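Local coordinates for protein methyl-accepting chemotaxis sensory transducer (Anaeromyxobacter dehalogenans, PDB 4K08) that probably senses small molecules through a periplasmic PAS-like Cache domain and relays the signal to the chemotaxis machinery, at residues P65-H70 with Q79-Y84; L91-F96 with Y110-P115. All blocks are in the same frame, centred on the assembly; numbering follows the deposited sequence.

Contact 1 of 2, residues P65-H70 with Q79-Y84. With ACT (acetate ion), chain C.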
ATOM      1  N   PRO A  65      -7.935  -9.755   3.723  1.00 35.63           N
ATOM      2  CA  PRO A  65      -7.223  -8.990   2.671  1.00 33.17           C
ATOM      3  C   PRO A  65      -6.861  -9.847   1.485  1.00 32.33           C
ATOM      4  O   PRO A  65      -6.497 -11.001   1.635  1.00 32.84           O
ATOM      5  CB  PRO A  65      -5.936  -8.496   3.353  1.00 32.39           C
ATOM      6  CG  PRO A  65      -5.612  -9.594   4.437  1.00 35.34           C
ATOM      7  CD  PRO A  65      -7.047 -10.171   4.839  1.00 35.66           C
ATOM      8  N   ARG A  66      -6.968  -9.255   0.293  1.00 32.81           N
ATOM      9  CA  ARG A  66      -6.606  -9.906  -0.935  1.00 31.99           C
ATOM     10  C   ARG A  66      -5.809  -8.860  -1.768  1.00 29.86           C
ATOM     11  O   ARG A  66      -6.133  -7.665  -1.728  1.00 28.68           O
ATOM     12  CB  ARG A  66      -7.867 -10.369  -1.691  1.00 32.48           C
ATOM     13  CG  ARG A  66      -7.629 -11.101  -3.060  1.00 31.91           C
ATOM     14  CD  ARG A  66      -8.988 -11.781  -3.578  1.00 33.86           C
ATOM     15  NE  ARG A  66      -9.449 -12.863  -2.680  1.00 34.47           N
ATOM     16  CZ  ARG A  66      -9.139 -14.148  -2.841  1.00 37.19           C
ATOM     17  NH1 ARG A  66      -8.360 -14.531  -3.852  1.00 35.98           N
ATOM     18  NH2 ARG A  66      -9.621 -15.081  -2.006  1.00 38.55           N
HETATM   19  N   MSE A  67      -4.781  -9.305  -2.480  1.00 29.12           N
HETATM   20  CA  MSE A  67      -3.937  -8.340  -3.208  1.00 29.08           C
HETATM   21  C   MSE A  67      -4.732  -7.829  -4.436  1.00 29.96           C
HETATM   22  O   MSE A  67      -5.275  -8.631  -5.219  1.00 30.50           O
HETATM   23  CB  MSE A  67      -2.631  -8.949  -3.685  1.00 26.83           C
HETATM   24  CG  MSE A  67      -1.691  -7.892  -4.280  1.00 27.70           C
HETATM   25 SE   MSE A  67      -1.036  -6.665  -2.864  0.67 25.10          SE
HETATM   26  CE  MSE A  67       0.275  -7.786  -1.996  1.00 27.35           C
ATOM     27  N   VAL A  68      -4.779  -6.503  -4.577  1.00 29.95           N
ATOM     28  CA  VAL A  68      -5.346  -5.855  -5.779  1.00 27.90           C
ATOM     29  C   VAL A  68      -4.242  -5.594  -6.816  1.00 25.59           C
ATOM     30  O   VAL A  68      -4.403  -6.003  -7.966  1.00 25.15           O
ATOM     31  CB  VAL A  68      -6.073  -4.538  -5.438  1.00 28.46           C
ATOM     32  CG1 VAL A  68      -6.651  -3.839  -6.725  1.00 25.87           C
ATOM     33  CG2 VAL A  68      -7.220  -4.807  -4.451  1.00 28.86           C
HETATM   34  N   MSE A  69      -3.148  -4.936  -6.405  1.00 23.68           N
HETATM   35  CA  MSE A  69      -2.022  -4.609  -7.289  1.00 27.03           C
HETATM   36  C   MSE A  69      -0.743  -4.446  -6.493  1.00 26.04           C
HETATM   37  O   MSE A  69      -0.645  -3.548  -5.643  1.00 23.74           O
HETATM   38  CB  MSE A  69      -2.279  -3.285  -8.053  1.00 22.75           C
HETATM   39  CG  MSE A  69      -1.402  -3.067  -9.278  1.00 25.43           C
HETATM   40 SE   MSE A  69       0.426  -2.485  -8.794  0.58 18.74          SE
HETATM   41  CE  MSE A  69      -0.150  -0.918  -7.814  1.00 22.14           C
ATOM     42  N   HIS A  70       0.231  -5.297  -6.815  1.00 22.45           N
ATOM     43  CA  HIS A  70       1.560  -5.213  -6.238  1.00 23.47           C
ATOM     44  C   HIS A  70       2.539  -5.119  -7.412  1.00 23.72           C
ATOM     45  O   HIS A  70       2.594  -6.004  -8.244  1.00 21.30           O
ATOM     46  CB  HIS A  70       1.895  -6.426  -5.340  1.00 23.55           C
ATOM     47  CG  HIS A  70       3.023  -6.149  -4.391  1.00 25.07           C
ATOM     48  ND1 HIS A  70       4.337  -5.994  -4.815  1.00 23.85           N
ATOM     49  CD2 HIS A  70       3.030  -5.950  -3.050  1.00 22.61           C
ATOM     50  CE1 HIS A  70       5.104  -5.736  -3.765  1.00 23.51           C
ATOM     51  NE2 HIS A  70       4.339  -5.667  -2.686  1.00 22.78           N
ATOM     52  N   GLN A  79      -4.298 -12.788  -5.029  1.00 34.93           N
ATOM     53  CA  GLN A  79      -4.113 -13.840  -3.997  1.00 36.29           C
ATOM     54  C   GLN A  79      -4.699 -13.441  -2.619  1.00 34.28           C
ATOM     55  O   GLN A  79      -4.591 -12.291  -2.168  1.00 33.05           O
ATOM     56  CB  GLN A  79      -2.633 -14.226  -3.847  1.00 34.69           C
ATOM     57  CG  GLN A  79      -1.990 -14.809  -5.131  1.00 36.30           C
ATOM     58  CD  GLN A  79      -2.616 -16.151  -5.559  1.00 42.14           C
ATOM     59  OE1 GLN A  79      -3.054 -16.941  -4.710  1.00 43.13           O
ATOM     60  NE2 GLN A  79      -2.665 -16.408  -6.880  1.00 43.68           N
ATOM     61  N   ASP A  80      -5.340 -14.411  -1.959  1.00 32.08           N
ATOM     62  CA  ASP A  80      -5.769 -14.235  -0.582  1.00 34.28           C
ATOM     63  C   ASP A  80      -4.528 -14.005   0.324  1.00 32.91           C
ATOM     64  O   ASP A  80      -3.600 -14.825   0.322  1.00 32.33           O
ATOM     65  CB  ASP A  80      -6.515 -15.509  -0.160  1.00 36.16           C
ATOM     66  CG  ASP A  80      -7.124 -15.432   1.259  1.00 40.70           C
ATOM     67  OD1 ASP A  80      -6.874 -14.476   2.002  1.00 37.27           O
ATOM     68  OD2 ASP A  80      -7.921 -16.358   1.604  1.00 46.62           O
ATOM     69  N   LEU A  81      -4.529 -12.928   1.100  1.00 32.03           N
ATOM     70  CA  LEU A  81      -3.379 -12.602   1.927  1.00 31.57           C
ATOM     71  C   LEU A  81      -3.667 -12.906   3.399  1.00 33.59           C
ATOM     72  O   LEU A  81      -2.819 -12.645   4.243  1.00 32.91           O
ATOM     73  CB  LEU A  81      -2.997 -11.113   1.791  1.00 30.36           C
ATOM     74  CG  LEU A  81      -2.698 -10.656   0.338  1.00 28.32           C
ATOM     75  CD1 LEU A  81      -2.568  -9.096   0.221  1.00 27.59           C
ATOM     76  CD2 LEU A  81      -1.455 -11.342  -0.225  1.00 27.56           C
ATOM     77  N   SER A  82      -4.870 -13.403   3.726  1.00 37.07           N
ATOM     78  CA  SER A  82      -5.132 -13.634   5.134  1.00 41.80           C
ATOM     79  C   SER A  82      -4.166 -14.774   5.507  1.00 41.33           C
ATOM     80  O   SER A  82      -3.762 -15.597   4.709  1.00 48.41           O
ATOM     81  CB  SER A  82      -6.605 -13.990   5.425  1.00 46.53           C
ATOM     82  OG  SER A  82      -7.014 -15.047   4.609  1.00 46.53           O
ATOM     83  N   GLY A  83      -3.676 -14.831   6.661  1.00 39.32           N
ATOM     84  CA  GLY A  83      -2.627 -15.861   6.754  1.00 45.07           C
ATOM     85  C   GLY A  83      -1.252 -15.724   6.000  1.00 42.67           C
ATOM     86  O   GLY A  83      -0.386 -16.592   6.169  1.00 38.78           O
ATOM     87  N   TYR A  84      -1.052 -14.713   5.148  1.00 36.75           N
ATOM     88  CA  TYR A  84       0.300 -14.431   4.611  1.00 34.51           C
ATOM     89  C   TYR A  84       1.171 -13.992   5.803  1.00 34.74           C
ATOM     90  O   TYR A  84       0.812 -13.045   6.506  1.00 34.39           O
ATOM     91  CB  TYR A  84       0.273 -13.309   3.551  1.00 33.73           C
ATOM     92  CG  TYR A  84       1.661 -13.012   2.980  1.00 35.48           C
ATOM     93  CD1 TYR A  84       2.680 -12.513   3.806  1.00 35.04           C
ATOM     94  CD2 TYR A  84       1.966 -13.301   1.659  1.00 34.68           C
ATOM     95  CE1 TYR A  84       3.986 -12.257   3.312  1.00 33.38           C
ATOM     96  CE2 TYR A  84       3.245 -13.033   1.141  1.00 33.90           C
ATOM     97  CZ  TYR A  84       4.262 -12.535   2.006  1.00 32.30           C
ATOM     98  OH  TYR A  84       5.508 -12.249   1.535  1.00 33.83           O
TER
HETATM   99  C   ACT C 201       5.056  -4.532   0.738  1.00 27.52           C
HETATM  100  O   ACT C 201       5.437  -4.666  -0.485  1.00 21.60           O
HETATM  101  OXT ACT C 201       5.811  -3.919   1.536  1.00 22.70           O
HETATM  102  CH3 ACT C 201       3.725  -5.067   1.284  1.00 25.11           C
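R66 CG is anti to the backbone N (chi1 180°), which sets it beside the backbone of the other segment, 3.4 Å from Q79 O, and a bend at chi3 (-65°) then turns NE out of the extended line of the chain. Farther out, one guanidinium face takes D80 N near its rim, with R66 NH1 3.6 Å from D80 N. The nearby carboxylate adds proximity of charge rather than a salt bridge: R66 NH2 and D80 OD2 are 4.2 Å apart, the oxygen well out of the guanidinium plane. The polar end is held instead by a salt bridge to E64 and a bond from NH1 to G78 O. An alanine at R66 would probably leave E64 without its charge partner and uncover the Q79-D80 peptide.

The backbones form a single bridge, L81 N donating to P65 O (2.8 Å) and M67 N to Q79 O (3.0 Å). D80 OD1 accepts twice from one face of its plane, from S82 N, which makes an Asx turn, and from S82 OG at 2.7 Å. L81, its CG anti to the carbonyl carbon, sends CD1 to within 3.8 Å of CE of the selenomethionine M67, and its CB meets P65 CG at 4.0 Å.

A classic bulge at V68 and M69, both facing V60, breaks the edge strand 67-69. P65, M67 and L81 pack against helix 92-103 through V97 and F93, M67 and L81 also touch strand 59-62, and V68 and M69 turn to L44 of helix 36-49.

Contact 2 of 2, residues L91-F96 with Y110-P115; sequences LLFQEF and YLWPKP. With ACT (acetate ion), chain C.
Y110 and F96 meet as an offset edge-to-face pair, with ring planes at 71° and centroids 5.3 Å apart. The edge of F96 leads, its CZ reaching 3.4 Å from Y110 CE1. Over one face of the Y110 ring lies L92 CD1, 4.0 Å from the ring centroid and close enough to its normal for a CH-pi contact. The same methyl sits above the centre of the F93 ring, so one methyl of L92 touches the faces of two aromatic rings. L92 CD1 also approaches W112 CZ3 at 3.9 Å.

F93 and W112 are nearly perpendicular, at 88°, but their oblique offset makes them neither a stack nor an edge-to-face pair; F93 CZ and W112 CH2 are 3.6 Å apart. The indole has P113 CD over one face and an oxygen of the bound acetate, ACT O, over the opposite one. The other oxygen, ACT OXT, lies at the edge of the Y110 ring and accepts from Y110 OH at 2.5 Å. S125 OG is a further partner of that hydroxyl, while ACT CH3 comes 3.9 Å from F93 CZ.

No hydrogen bond joins the two segments, which are held together by apolar and aromatic side chains; the axes of helix 92-96 and strand 110-113 come within 10.5 Å of each other. Strand 105-113 is an edge of the five-stranded antiparallel sheet, and helix 92-103 leads into it. An aromatic-lined site beside the sheet, occupied by a small carboxylate, is consistent with the ligand pocket of a PAS-like single Cache domain.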
ATOM      1  N   LEU A  91       1.401 -11.696  10.448  1.00 36.50           N
ATOM      2  CA  LEU A  91       0.298 -11.706   9.485  1.00 36.86           C
ATOM      3  C   LEU A  91       0.189 -10.258   9.023  1.00 34.36           C
ATOM      4  O   LEU A  91      -0.737  -9.571   9.371  1.00 35.46           O
ATOM      5  CB  LEU A  91      -0.993 -12.195  10.176  1.00 38.57           C
ATOM      6  CG  LEU A  91      -1.066 -13.705  10.447  1.00 40.18           C
ATOM      7  CD1 LEU A  91      -2.148 -14.136  11.566  1.00 44.87           C
ATOM      8  CD2 LEU A  91      -1.340 -14.419   9.100  1.00 40.26           C
ATOM      9  N   LEU A  92       1.196  -9.769   8.293  1.00 32.80           N
ATOM     10  CA  LEU A  92       1.348  -8.326   8.074  1.00 32.83           C
ATOM     11  C   LEU A  92       0.141  -7.670   7.326  1.00 31.55           C
ATOM     12  O   LEU A  92      -0.233  -6.544   7.653  1.00 31.40           O
ATOM     13  CB  LEU A  92       2.675  -8.023   7.356  1.00 34.10           C
ATOM     14  CG  LEU A  92       2.868  -8.667   5.987  1.00 30.68           C
ATOM     15  CD1 LEU A  92       2.857  -7.609   4.891  1.00 28.66           C
ATOM     16  CD2 LEU A  92       4.185  -9.487   5.939  1.00 28.98           C
ATOM     17  N   PHE A  93      -0.458  -8.365   6.357  1.00 31.74           N
ATOM     18  CA  PHE A  93      -1.623  -7.792   5.616  1.00 33.02           C
ATOM     19  C   PHE A  93      -2.850  -7.744   6.527  1.00 36.61           C
ATOM     20  O   PHE A  93      -3.563  -6.736   6.557  1.00 34.82           O
ATOM     21  CB  PHE A  93      -1.910  -8.560   4.317  1.00 35.06           C
ATOM     22  CG  PHE A  93      -0.826  -8.405   3.291  1.00 30.94           C
ATOM     23  CD1 PHE A  93      -0.693  -7.207   2.580  1.00 29.82           C
ATOM     24  CD2 PHE A  93       0.095  -9.428   3.067  1.00 29.79           C
ATOM     25  CE1 PHE A  93       0.349  -7.030   1.639  1.00 27.92           C
ATOM     26  CE2 PHE A  93       1.143  -9.276   2.122  1.00 29.50           C
ATOM     27  CZ  PHE A  93       1.256  -8.054   1.395  1.00 27.19           C
ATOM     28  N   GLN A  94      -3.034  -8.796   7.344  1.00 33.28           N
ATOM     29  CA  GLN A  94      -4.080  -8.735   8.363  1.00 36.52           C
ATOM     30  C   GLN A  94      -3.814  -7.503   9.247  1.00 36.23           C
ATOM     31  O   GLN A  94      -4.753  -6.776   9.568  1.00 35.71           O
ATOM     32  CB  GLN A  94      -4.213 -10.066   9.170  1.00 35.19           C
ATOM     33  CG  GLN A  94      -5.473 -10.891   8.691  1.00 49.11           C
ATOM     34  CD  GLN A  94      -5.251 -12.417   8.797  1.00 56.58           C
ATOM     35  OE1 GLN A  94      -4.738 -13.067   7.838  1.00 55.68           O
ATOM     36  NE2 GLN A  94      -5.575 -12.985   9.984  1.00 57.83           N
ATOM     37  N   GLU A  95      -2.548  -7.241   9.586  0.53 36.94           N
ATOM     38  CA  GLU A  95      -2.260  -6.100  10.453  0.53 38.39           C
ATOM     39  C   GLU A  95      -2.525  -4.753   9.755  0.53 40.90           C
ATOM     40  O   GLU A  95      -2.948  -3.795  10.395  0.53 42.26           O
ATOM     41  CB  GLU A  95      -0.840  -6.185  11.030  0.53 38.78           C
ATOM     42  CG  GLU A  95      -0.683  -7.268  12.106  0.53 42.72           C
ATOM     43  CD  GLU A  95      -1.616  -7.059  13.306  0.53 43.92           C
ATOM     44  OE1 GLU A  95      -1.460  -6.018  13.987  0.53 43.76           O
ATOM     45  OE2 GLU A  95      -2.512  -7.912  13.552  0.53 42.91           O
ATOM     46  N   PHE A  96      -2.301  -4.674   8.444  1.00 38.28           N
ATOM     47  CA  PHE A  96      -2.692  -3.468   7.692  1.00 37.96           C
ATOM     48  C   PHE A  96      -4.204  -3.224   7.806  1.00 34.41           C
ATOM     49  O   PHE A  96      -4.653  -2.104   8.009  1.00 34.95           O
ATOM     50  CB  PHE A  96      -2.382  -3.599   6.196  1.00 38.13           C
ATOM     51  CG  PHE A  96      -0.919  -3.763   5.872  1.00 34.79           C
ATOM     52  CD1 PHE A  96       0.065  -3.397   6.777  1.00 32.47           C
ATOM     53  CD2 PHE A  96      -0.531  -4.242   4.618  1.00 35.07           C
ATOM     54  CE1 PHE A  96       1.412  -3.550   6.451  1.00 31.76           C
ATOM     55  CE2 PHE A  96       0.819  -4.406   4.293  1.00 29.85           C
ATOM     56  CZ  PHE A  96       1.785  -4.046   5.206  1.00 28.00           C
ATOM     57  N   TYR A 110       7.384  -4.841   9.496  1.00 31.06           N
ATOM     58  CA  TYR A 110       7.375  -6.250   9.119  1.00 30.56           C
ATOM     59  C   TYR A 110       8.606  -6.461   8.247  1.00 27.88           C
ATOM     60  O   TYR A 110       9.364  -5.514   8.010  1.00 28.87           O
ATOM     61  CB  TYR A 110       6.083  -6.628   8.315  1.00 28.72           C
ATOM     62  CG  TYR A 110       5.829  -5.717   7.111  1.00 28.42           C
ATOM     63  CD1 TYR A 110       5.282  -4.449   7.287  1.00 28.24           C
ATOM     64  CD2 TYR A 110       6.157  -6.122   5.801  1.00 26.90           C
ATOM     65  CE1 TYR A 110       5.036  -3.593   6.168  1.00 29.66           C
ATOM     66  CE2 TYR A 110       5.912  -5.249   4.662  1.00 27.52           C
ATOM     67  CZ  TYR A 110       5.370  -4.001   4.879  1.00 29.02           C
ATOM     68  OH  TYR A 110       5.124  -3.146   3.822  1.00 28.13           O
ATOM     69  N   LEU A 111       8.794  -7.692   7.779  1.00 27.08           N
ATOM     70  CA  LEU A 111       9.916  -8.061   6.937  1.00 27.25           C
ATOM     71  C   LEU A 111       9.425  -8.281   5.510  1.00 28.38           C
ATOM     72  O   LEU A 111       8.479  -9.059   5.289  1.00 27.91           O
ATOM     73  CB  LEU A 111      10.554  -9.370   7.432  1.00 28.16           C
ATOM     74  CG  LEU A 111      11.092  -9.360   8.880  1.00 30.17           C
ATOM     75  CD1 LEU A 111      11.154 -10.805   9.472  1.00 29.48           C
ATOM     76  CD2 LEU A 111      12.483  -8.652   8.855  1.00 28.44           C
ATOM     77  N   TRP A 112      10.111  -7.671   4.554  1.00 27.11           N
ATOM     78  CA  TRP A 112       9.716  -7.720   3.141  1.00 28.43           C
ATOM     79  C   TRP A 112      10.964  -7.461   2.282  1.00 26.77           C
ATOM     80  O   TRP A 112      11.821  -6.650   2.648  1.00 25.18           O
ATOM     81  CB  TRP A 112       8.656  -6.651   2.809  1.00 22.71           C
ATOM     82  CG  TRP A 112       7.959  -6.969   1.504  1.00 25.05           C
ATOM     83  CD1 TRP A 112       8.316  -6.567   0.221  1.00 24.61           C
ATOM     84  CD2 TRP A 112       6.759  -7.742   1.373  1.00 25.23           C
ATOM     85  NE1 TRP A 112       7.390  -7.070  -0.691  1.00 23.67           N
ATOM     86  CE2 TRP A 112       6.436  -7.800  -0.003  1.00 25.90           C
ATOM     87  CE3 TRP A 112       5.928  -8.401   2.300  1.00 25.84           C
ATOM     88  CZ2 TRP A 112       5.306  -8.496  -0.487  1.00 25.74           C
ATOM     89  CZ3 TRP A 112       4.776  -9.096   1.816  1.00 25.45           C
ATOM     90  CH2 TRP A 112       4.501  -9.147   0.426  1.00 25.23           C
ATOM     91  N   PRO A 113      11.088  -8.184   1.161  1.00 26.97           N
ATOM     92  CA  PRO A 113      12.285  -7.961   0.326  1.00 26.85           C
ATOM     93  C   PRO A 113      12.325  -6.589  -0.352  1.00 27.86           C
ATOM     94  O   PRO A 113      11.309  -5.920  -0.597  1.00 26.02           O
ATOM     95  CB  PRO A 113      12.211  -9.052  -0.747  1.00 28.02           C
ATOM     96  CG  PRO A 113      10.817  -9.646  -0.669  1.00 34.93           C
ATOM     97  CD  PRO A 113      10.193  -9.240   0.647  1.00 32.02           C
ATOM     98  N   LYS A 114      13.547  -6.186  -0.664  1.00 26.92           N
ATOM     99  CA  LYS A 114      13.789  -5.040  -1.526  1.00 25.32           C
ATOM    100  C   LYS A 114      13.404  -5.461  -2.970  1.00 28.98           C
ATOM    101  O   LYS A 114      13.508  -6.640  -3.321  1.00 27.78           O
ATOM    102  CB  LYS A 114      15.268  -4.618  -1.430  1.00 30.64           C
ATOM    103  CG  LYS A 114      15.547  -3.810  -0.145  1.00 32.40           C
ATOM    104  CD  LYS A 114      16.983  -3.277  -0.067  1.00 36.56           C
ATOM    105  CE  LYS A 114      17.149  -2.347   1.144  1.00 42.03           C
ATOM    106  NZ  LYS A 114      18.605  -1.944   1.416  1.00 44.74           N
ATOM    107  N   PRO A 115      12.951  -4.501  -3.800  1.00 30.01           N
ATOM    108  CA  PRO A 115      12.683  -4.813  -5.222  1.00 30.74           C
ATOM    109  C   PRO A 115      13.876  -5.521  -5.863  1.00 31.20           C
ATOM    110  O   PRO A 115      15.012  -5.087  -5.635  1.00 30.47           O
ATOM    111  CB  PRO A 115      12.507  -3.431  -5.863  1.00 31.50           C
ATOM    112  CG  PRO A 115      11.941  -2.560  -4.737  1.00 29.70           C
ATOM    113  CD  PRO A 115      12.754  -3.080  -3.492  1.00 27.86           C
TER
HETATM  114  C   ACT C 201       5.056  -4.532   0.738  1.00 27.52           C
HETATM  115  O   ACT C 201       5.437  -4.666  -0.485  1.00 21.60           O
HETATM  116  OXT ACT C 201       5.811  -3.919   1.536  1.00 22.70           O
HETATM  117  CH3 ACT C 201       3.725  -5.067   1.284  1.00 25.11           C

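How the contacts relate
Contacts 1 and 2 follow in series along the chain, their centres about 11 Å apart, and meet at the same acetate. H70 of contact 1 donates from NE2 to ACT O at 2.7 Å, at the site to which contact 2 contributes Y110, W112 and F93; Y57 OH and K123 NZ also hydrogen-bond to the ion. Y84 joins the two directly, its ring edge-to-face with F93 and its OH 3.2 Å from W112 CZ3. G83 N and Q94 OE1 also approach, but at 2.4 Å the distance is too short to be trusted. The acetate probably came from the crystallisation liquor, so its position may only hint at where a natural ligand binds.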